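Local coordinates for ribokinase RBSK (Mycobacterium tuberculosis, PDB 3GO6), which probably catalyses the ATP- and magnesium-dependent phosphorylation of D-ribose at O-5, yielding D-ribose 5-phosphate, at residues 170-175 with 192-197; 252-257 with 273-278. One frame throughout, in Å; residues are numbered along the deposited sequence.

Contact 1: 170-175 with 192-197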
ATOM      1  N   ALA A 170      24.358   8.427  28.857  1.00 28.86           N
ATOM      2  CA  ALA A 170      23.040   7.830  28.600  1.00 26.06           C
ATOM      3  C   ALA A 170      23.201   6.406  28.081  1.00 24.41           C
ATOM      4  O   ALA A 170      24.196   6.086  27.414  1.00 24.00           O
ATOM      5  CB  ALA A 170      22.277   8.653  27.597  1.00 25.27           C
ATOM      6  N   VAL A 171      22.214   5.559  28.358  1.00 22.31           N
ATOM      7  CA  VAL A 171      22.170   4.227  27.765  1.00 20.81           C
ATOM      8  C   VAL A 171      22.010   4.295  26.230  1.00 20.17           C
ATOM      9  O   VAL A 171      21.111   4.963  25.724  1.00 20.04           O
ATOM     10  CB  VAL A 171      21.017   3.393  28.362  1.00 20.65           C
ATOM     11  CG1 VAL A 171      20.917   2.016  27.669  1.00 19.30           C
ATOM     12  CG2 VAL A 171      21.195   3.245  29.869  1.00 21.35           C
ATOM     13  N   VAL A 172      22.880   3.601  25.500  1.00 19.01           N
ATOM     14  CA  VAL A 172      22.719   3.461  24.056  1.00 18.56           C
ATOM     15  C   VAL A 172      21.957   2.159  23.767  1.00 18.15           C
ATOM     16  O   VAL A 172      22.471   1.063  23.969  1.00 17.64           O
ATOM     17  CB  VAL A 172      24.059   3.505  23.286  1.00 18.59           C
ATOM     18  CG1 VAL A 172      23.822   3.268  21.810  1.00 17.23           C
ATOM     19  CG2 VAL A 172      24.765   4.857  23.505  1.00 20.81           C
ATOM     20  N   MET A 173      20.726   2.305  23.285  1.00 17.72           N
ATOM     21  CA  MET A 173      19.855   1.167  23.008  1.00 16.75           C
ATOM     22  C   MET A 173      19.460   1.178  21.533  1.00 16.47           C
ATOM     23  O   MET A 173      18.876   2.161  21.041  1.00 16.86           O
ATOM     24  CB  MET A 173      18.628   1.236  23.933  1.00 16.48           C
ATOM     25  CG  MET A 173      17.656   0.030  23.830  1.00 16.82           C
ATOM     26  SD  MET A 173      16.248   0.140  24.970  1.00 17.91           S
ATOM     27  CE  MET A 173      17.044  -0.221  26.537  1.00 15.32           C
ATOM     28  N   VAL A 174      19.794   0.105  20.821  1.00 15.24           N
ATOM     29  CA  VAL A 174      19.585   0.027  19.387  1.00 15.45           C
ATOM     30  C   VAL A 174      18.643  -1.116  19.067  1.00 15.85           C
ATOM     31  O   VAL A 174      18.865  -2.263  19.476  1.00 15.59           O
ATOM     32  CB  VAL A 174      20.931  -0.156  18.607  1.00 16.01           C
ATOM     33  CG1 VAL A 174      20.700  -0.260  17.083  1.00 15.98           C
ATOM     34  CG2 VAL A 174      21.890   0.987  18.933  1.00 15.72           C
ATOM     35  N   ASN A 175      17.560  -0.792  18.367  1.00 15.49           N
ATOM     36  CA  ASN A 175      16.747  -1.833  17.748  1.00 14.94           C
ATOM     37  C   ASN A 175      17.369  -2.110  16.400  1.00 15.15           C
ATOM     38  O   ASN A 175      17.264  -1.286  15.479  1.00 15.27           O
ATOM     39  CB  ASN A 175      15.287  -1.373  17.633  1.00 14.72           C
ATOM     40  CG  ASN A 175      14.404  -2.398  16.973  1.00 16.01           C
ATOM     41  OD1 ASN A 175      14.663  -3.621  17.037  1.00 17.64           O
ATOM     42  ND2 ASN A 175      13.361  -1.922  16.325  1.00 10.64           N
ATOM     43  N   ILE A 192      29.880   0.255  20.324  1.00 22.47           N
ATOM     44  CA  ILE A 192      29.510   1.089  21.471  1.00 22.33           C
ATOM     45  C   ILE A 192      28.098   0.878  22.062  1.00 21.48           C
ATOM     46  O   ILE A 192      27.793   1.430  23.119  1.00 21.72           O
ATOM     47  CB  ILE A 192      29.737   2.617  21.181  1.00 22.62           C
ATOM     48  CG1 ILE A 192      28.850   3.110  20.030  1.00 22.62           C
ATOM     49  CG2 ILE A 192      31.219   2.898  20.871  1.00 23.34           C
ATOM     50  CD1 ILE A 192      28.809   4.636  19.892  1.00 23.24           C
ATOM     51  N   ALA A 193      27.238   0.107  21.398  1.00 20.34           N
ATOM     52  CA  ALA A 193      25.866  -0.110  21.917  1.00 19.39           C
ATOM     53  C   ALA A 193      25.884  -0.799  23.280  1.00 18.76           C
ATOM     54  O   ALA A 193      26.588  -1.791  23.457  1.00 19.02           O
ATOM     55  CB  ALA A 193      25.021  -0.939  20.917  1.00 18.62           C
ATOM     56  N   ASP A 194      25.101  -0.279  24.220  1.00 17.80           N
ATOM     57  CA  ASP A 194      24.892  -0.895  25.518  1.00 18.33           C
ATOM     58  C   ASP A 194      23.909  -2.072  25.404  1.00 17.69           C
ATOM     59  O   ASP A 194      24.144  -3.150  25.968  1.00 17.21           O
ATOM     60  CB  ASP A 194      24.375   0.134  26.540  1.00 18.68           C
ATOM     61  CG  ASP A 194      25.405   1.235  26.856  1.00 22.21           C
ATOM     62  OD1 ASP A 194      26.592   0.899  27.069  1.00 20.77           O
ATOM     63  OD2 ASP A 194      25.028   2.444  26.878  1.00 23.46           O
ATOM     64  N   VAL A 195      22.802  -1.842  24.691  1.00 16.57           N
ATOM     65  CA  VAL A 195      21.695  -2.801  24.574  1.00 15.08           C
ATOM     66  C   VAL A 195      21.330  -2.865  23.108  1.00 15.27           C
ATOM     67  O   VAL A 195      21.237  -1.818  22.454  1.00 14.86           O
ATOM     68  CB  VAL A 195      20.422  -2.314  25.360  1.00 15.44           C
ATOM     69  CG1 VAL A 195      19.283  -3.359  25.330  1.00 13.55           C
ATOM     70  CG2 VAL A 195      20.766  -1.952  26.779  1.00 15.27           C
ATOM     71  N   VAL A 196      21.148  -4.083  22.589  1.00 14.54           N
ATOM     72  CA  VAL A 196      20.642  -4.281  21.246  1.00 14.54           C
ATOM     73  C   VAL A 196      19.418  -5.168  21.341  1.00 15.28           C
ATOM     74  O   VAL A 196      19.445  -6.203  22.028  1.00 15.27           O
ATOM     75  CB  VAL A 196      21.680  -4.895  20.276  1.00 14.60           C
ATOM     76  CG1 VAL A 196      21.053  -5.133  18.913  1.00 14.12           C
ATOM     77  CG2 VAL A 196      22.859  -3.950  20.121  1.00 14.15           C
ATOM     78  N   ILE A 197      18.345  -4.737  20.669  1.00 14.35           N
ATOM     79  CA  ILE A 197      17.080  -5.479  20.615  1.00 14.45           C
ATOM     80  C   ILE A 197      16.922  -5.918  19.198  1.00 14.36           C
ATOM     81  O   ILE A 197      17.021  -5.104  18.270  1.00 13.56           O
ATOM     82  CB  ILE A 197      15.874  -4.586  21.010  1.00 13.88           C
ATOM     83  CG1 ILE A 197      16.096  -3.974  22.400  1.00 14.86           C
ATOM     84  CG2 ILE A 197      14.531  -5.369  20.930  1.00 14.45           C
ATOM     85  CD1 ILE A 197      15.215  -2.725  22.681  1.00 16.50           C
TER
HETATM   86  O   HOH W   1      26.461   4.795  27.583  1.00 47.77           O
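Of the D194 carboxylate, OD2 is the atom that meets the neighbouring strand: V172 N reaches the anti side of D194 OD2 at 2.8 Å, about 21° out of the carboxylate plane and almost straight. The first torsion of D194 (chi1 -66°) sets CG anti to the carbonyl carbon, on the side of the backbone N. Water 1 donates to the same oxygen, OD2, at 2.8 Å and also to A170 O at 2.6 Å, while N261 adds a weak bond. The peptide carbonyl of V172 is the second flat group here. D194 N lies in its plane, on a lone pair, 3.0 Å from V172 O; V195 N, also 3.0 Å from V172 O, comes in nearly along the C=O axis. Both the N-H and the C=O of V172 are thus occupied at the start of the pairing. From there the strands run parallel in register M173 with V195, V174 with V196 and N175 with I197, joined by V174 N to V195 O and I197 N to V174 O. Helix 183-192 connects the two strands, making a beta-alpha-beta unit of the central sheet in this pfkB-family kinase. On the sheet face that carries M173, V195 and I197, the M173 side chain lies alongside V195, with M173 CG 3.9 Å from V195 CB. M173 SD touches I197 CD1 at 3.8 Å. The bend at chi3 (-74°) sets M173 CE against V195, 4.0 Å from its CG1, and helix 246-257 packs over this face. On the V174 side, A193, in the turn before strand 195-199, puts CB against V174 CG2. V172 CG1 touches A193 CA, and V172 also meets A162 of helix 155-167.

Contact 2: 252-257 with 273-278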
ATOM      1  N   GLY A 252      10.097   0.119  23.077  1.00 13.33           N
ATOM      2  CA  GLY A 252       9.780   1.381  23.761  1.00 13.22           C
ATOM      3  C   GLY A 252       9.614   1.166  25.249  1.00 13.49           C
ATOM      4  O   GLY A 252      10.084   1.975  26.068  1.00 14.33           O
ATOM      5  N   VAL A 253       8.942   0.079  25.614  1.00 13.44           N
ATOM      6  CA  VAL A 253       8.785  -0.268  27.043  1.00 14.03           C
ATOM      7  C   VAL A 253      10.121  -0.641  27.702  1.00 14.39           C
ATOM      8  O   VAL A 253      10.368  -0.274  28.866  1.00 14.78           O
ATOM      9  CB  VAL A 253       7.730  -1.380  27.252  1.00 14.48           C
ATOM     10  CG1 VAL A 253       7.696  -1.848  28.731  1.00 15.59           C
ATOM     11  CG2 VAL A 253       6.378  -0.863  26.818  1.00 13.06           C
ATOM     12  N   LEU A 254      10.977  -1.352  26.972  1.00 14.77           N
ATOM     13  CA  LEU A 254      12.306  -1.658  27.481  1.00 15.30           C
ATOM     14  C   LEU A 254      13.058  -0.354  27.779  1.00 15.70           C
ATOM     15  O   LEU A 254      13.657  -0.200  28.867  1.00 15.94           O
ATOM     16  CB  LEU A 254      13.095  -2.555  26.517  1.00 15.01           C
ATOM     17  CG  LEU A 254      14.318  -3.230  27.149  1.00 14.75           C
ATOM     18  CD1 LEU A 254      13.863  -4.375  28.062  1.00 15.56           C
ATOM     19  CD2 LEU A 254      15.287  -3.765  26.098  1.00 14.51           C
ATOM     20  N   ALA A 255      13.022   0.586  26.831  1.00 15.41           N
ATOM     21  CA  ALA A 255      13.683   1.891  27.015  1.00 16.16           C
ATOM     22  C   ALA A 255      13.127   2.651  28.219  1.00 16.79           C
ATOM     23  O   ALA A 255      13.886   3.301  28.955  1.00 16.60           O
ATOM     24  CB  ALA A 255      13.571   2.751  25.748  1.00 16.36           C
ATOM     25  N   ALA A 256      11.810   2.559  28.414  1.00 17.28           N
ATOM     26  CA  ALA A 256      11.124   3.272  29.493  1.00 18.41           C
ATOM     27  C   ALA A 256      11.419   2.697  30.885  1.00 19.89           C
ATOM     28  O   ALA A 256      11.124   3.355  31.900  1.00 20.48           O
ATOM     29  CB  ALA A 256       9.629   3.258  29.245  1.00 18.13           C
ATOM     30  N   ASN A 257      11.987   1.485  30.926  1.00 20.37           N
ATOM     31  CA  ASN A 257      12.263   0.755  32.185  1.00 21.34           C
ATOM     32  C   ASN A 257      13.714   0.379  32.457  1.00 21.94           C
ATOM     33  O   ASN A 257      14.029  -0.135  33.540  1.00 22.76           O
ATOM     34  CB  ASN A 257      11.389  -0.507  32.244  1.00 20.78           C
ATOM     35  CG  ASN A 257       9.932  -0.183  32.451  1.00 20.75           C
ATOM     36  OD1 ASN A 257       9.500   0.030  33.579  1.00 23.30           O
ATOM     37  ND2 ASN A 257       9.169  -0.106  31.366  1.00 18.29           N
ATOM     38  N   ARG A 273      10.972  -8.184  31.825  1.00 18.81           N
ATOM     39  CA  ARG A 273       9.639  -8.719  32.150  1.00 19.04           C
ATOM     40  C   ARG A 273       8.524  -7.789  31.677  1.00 18.62           C
ATOM     41  O   ARG A 273       7.536  -8.243  31.106  1.00 18.07           O
ATOM     42  CB  ARG A 273       9.493  -9.000  33.653  1.00 19.14           C
ATOM     43  CG  ARG A 273      10.210 -10.289  34.055  1.00 21.25           C
ATOM     44  CD  ARG A 273      10.337 -10.462  35.562  1.00 25.05           C
ATOM     45  NE  ARG A 273      11.014 -11.727  35.850  1.00 27.71           N
ATOM     46  CZ  ARG A 273      11.469 -12.112  37.044  1.00 30.85           C
ATOM     47  NH1 ARG A 273      11.346 -11.321  38.106  1.00 31.32           N
ATOM     48  NH2 ARG A 273      12.058 -13.304  37.174  1.00 31.33           N
ATOM     49  N   ARG A 274       8.682  -6.497  31.937  1.00 18.12           N
ATOM     50  CA  ARG A 274       7.671  -5.513  31.559  1.00 18.25           C
ATOM     51  C   ARG A 274       7.566  -5.403  30.036  1.00 17.45           C
ATOM     52  O   ARG A 274       6.471  -5.339  29.496  1.00 17.82           O
ATOM     53  CB  ARG A 274       7.991  -4.163  32.199  1.00 18.03           C
ATOM     54  CG  ARG A 274       7.769  -4.191  33.732  1.00 18.86           C
ATOM     55  CD  ARG A 274       8.076  -2.871  34.421  1.00 19.89           C
ATOM     56  NE  ARG A 274       7.090  -1.859  34.062  1.00 23.79           N
ATOM     57  CZ  ARG A 274       5.866  -1.766  34.579  1.00 26.23           C
ATOM     58  NH1 ARG A 274       5.456  -2.635  35.507  1.00 26.94           N
ATOM     59  NH2 ARG A 274       5.039  -0.807  34.157  1.00 25.58           N
ATOM     60  N   ALA A 275       8.710  -5.394  29.356  1.00 16.86           N
ATOM     61  CA  ALA A 275       8.732  -5.301  27.895  1.00 17.15           C
ATOM     62  C   ALA A 275       8.070  -6.540  27.283  1.00 17.38           C
ATOM     63  O   ALA A 275       7.281  -6.428  26.330  1.00 16.68           O
ATOM     64  CB  ALA A 275      10.188  -5.104  27.375  1.00 16.25           C
ATOM     65  N   CYS A 276       8.347  -7.715  27.859  1.00 17.42           N
ATOM     66  CA  CYS A 276       7.726  -8.965  27.387  1.00 17.93           C
ATOM     67  C   CYS A 276       6.208  -8.926  27.554  1.00 16.86           C
ATOM     68  O   CYS A 276       5.475  -9.284  26.629  1.00 16.37           O
ATOM     69  CB  CYS A 276       8.312 -10.202  28.099  1.00 17.79           C
ATOM     70  SG  CYS A 276       9.878 -10.751  27.419  1.00 21.59           S
ATOM     71  N   ALA A 277       5.739  -8.465  28.714  1.00 17.13           N
ATOM     72  CA  ALA A 277       4.300  -8.352  28.953  1.00 16.66           C
ATOM     73  C   ALA A 277       3.641  -7.364  28.010  1.00 17.19           C
ATOM     74  O   ALA A 277       2.572  -7.642  27.474  1.00 17.73           O
ATOM     75  CB  ALA A 277       3.998  -7.974  30.419  1.00 17.49           C
ATOM     76  N   ALA A 278       4.263  -6.200  27.813  1.00 16.86           N
ATOM     77  CA  ALA A 278       3.682  -5.168  26.942  1.00 16.42           C
ATOM     78  C   ALA A 278       3.602  -5.628  25.487  1.00 16.13           C
ATOM     79  O   ALA A 278       2.593  -5.391  24.809  1.00 15.98           O
ATOM     80  CB  ALA A 278       4.451  -3.854  27.061  1.00 16.18           C
TER
HETATM   81  O   HOH W   2       6.551   0.918  32.527  1.00 26.63           O
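R274 leaves its helix toward N257 and V253, and its CB lies against V253 CG1. Farther out, CD passes 3.3 Å from N257 OD1. A bend at chi3 (69°) then places NE 3.1 Å from N257 OD1, in a weak, poorly aligned hydrogen bond. Beyond NE the guanidinium divides its partners: NH2 donates to water 2 at 2.8 Å, and NH1 forms a salt bridge with D299 of helix 295-303. The N257 side chain crosses that of R274 at about a right angle, the amide and guanidinium planes standing 53° apart, with N257 ND2 at the guanidinium edge. What fixes the amide's rotation is a nearly straight bond from N257 ND2 to V253 O, 2.8 Å long and inside its own helix; ND2 also donates to water 2, and N257 OD1 accepts from R270. One turn before N257 on its helix, and one turn after R274 on the other, the side chains that meet are apolar. V253 CG2 touches A278 CB at 3.6 Å, V253 CG1 rests 3.7 Å from A275 CA, and L254 CD1 meets A275 CB at 3.8 Å. The axes of segments 252-257 and 273-278 approach to 8.2 Å, at 153°, consistent with alanines on the 273-278 side. This is an antiparallel helix pair of the alpha/beta fold of ribokinases, beside the nucleotide site: helix 246-257 carries, near its N-terminal end, D248, the predicted proton acceptor, and helix 265-282 carries C276, which contacts ADP in another structure of this protein, and ends at A282 of the magnesium site.

From the N terminus, the chain first closes contact 1, where strand 171-175 is joined to strand 195-199 through helix 183-192. It then adds strands 212-216, 222-226 and 229-233 to the same sheet before entering helix 246-257. Contact 2 closes next, when the chain turns back and helix 265-282 packs on helix 246-257. The two loops follow in series, neither enclosing nor crossing the other. Helix 246-257 is the shared layer: L254 CD2 touches I197 CD1 at 3.6 Å, and A255 CA lies 3.7 Å from M173 SD. The central sheet is thereby tied through this helix to helix 265-282 behind it.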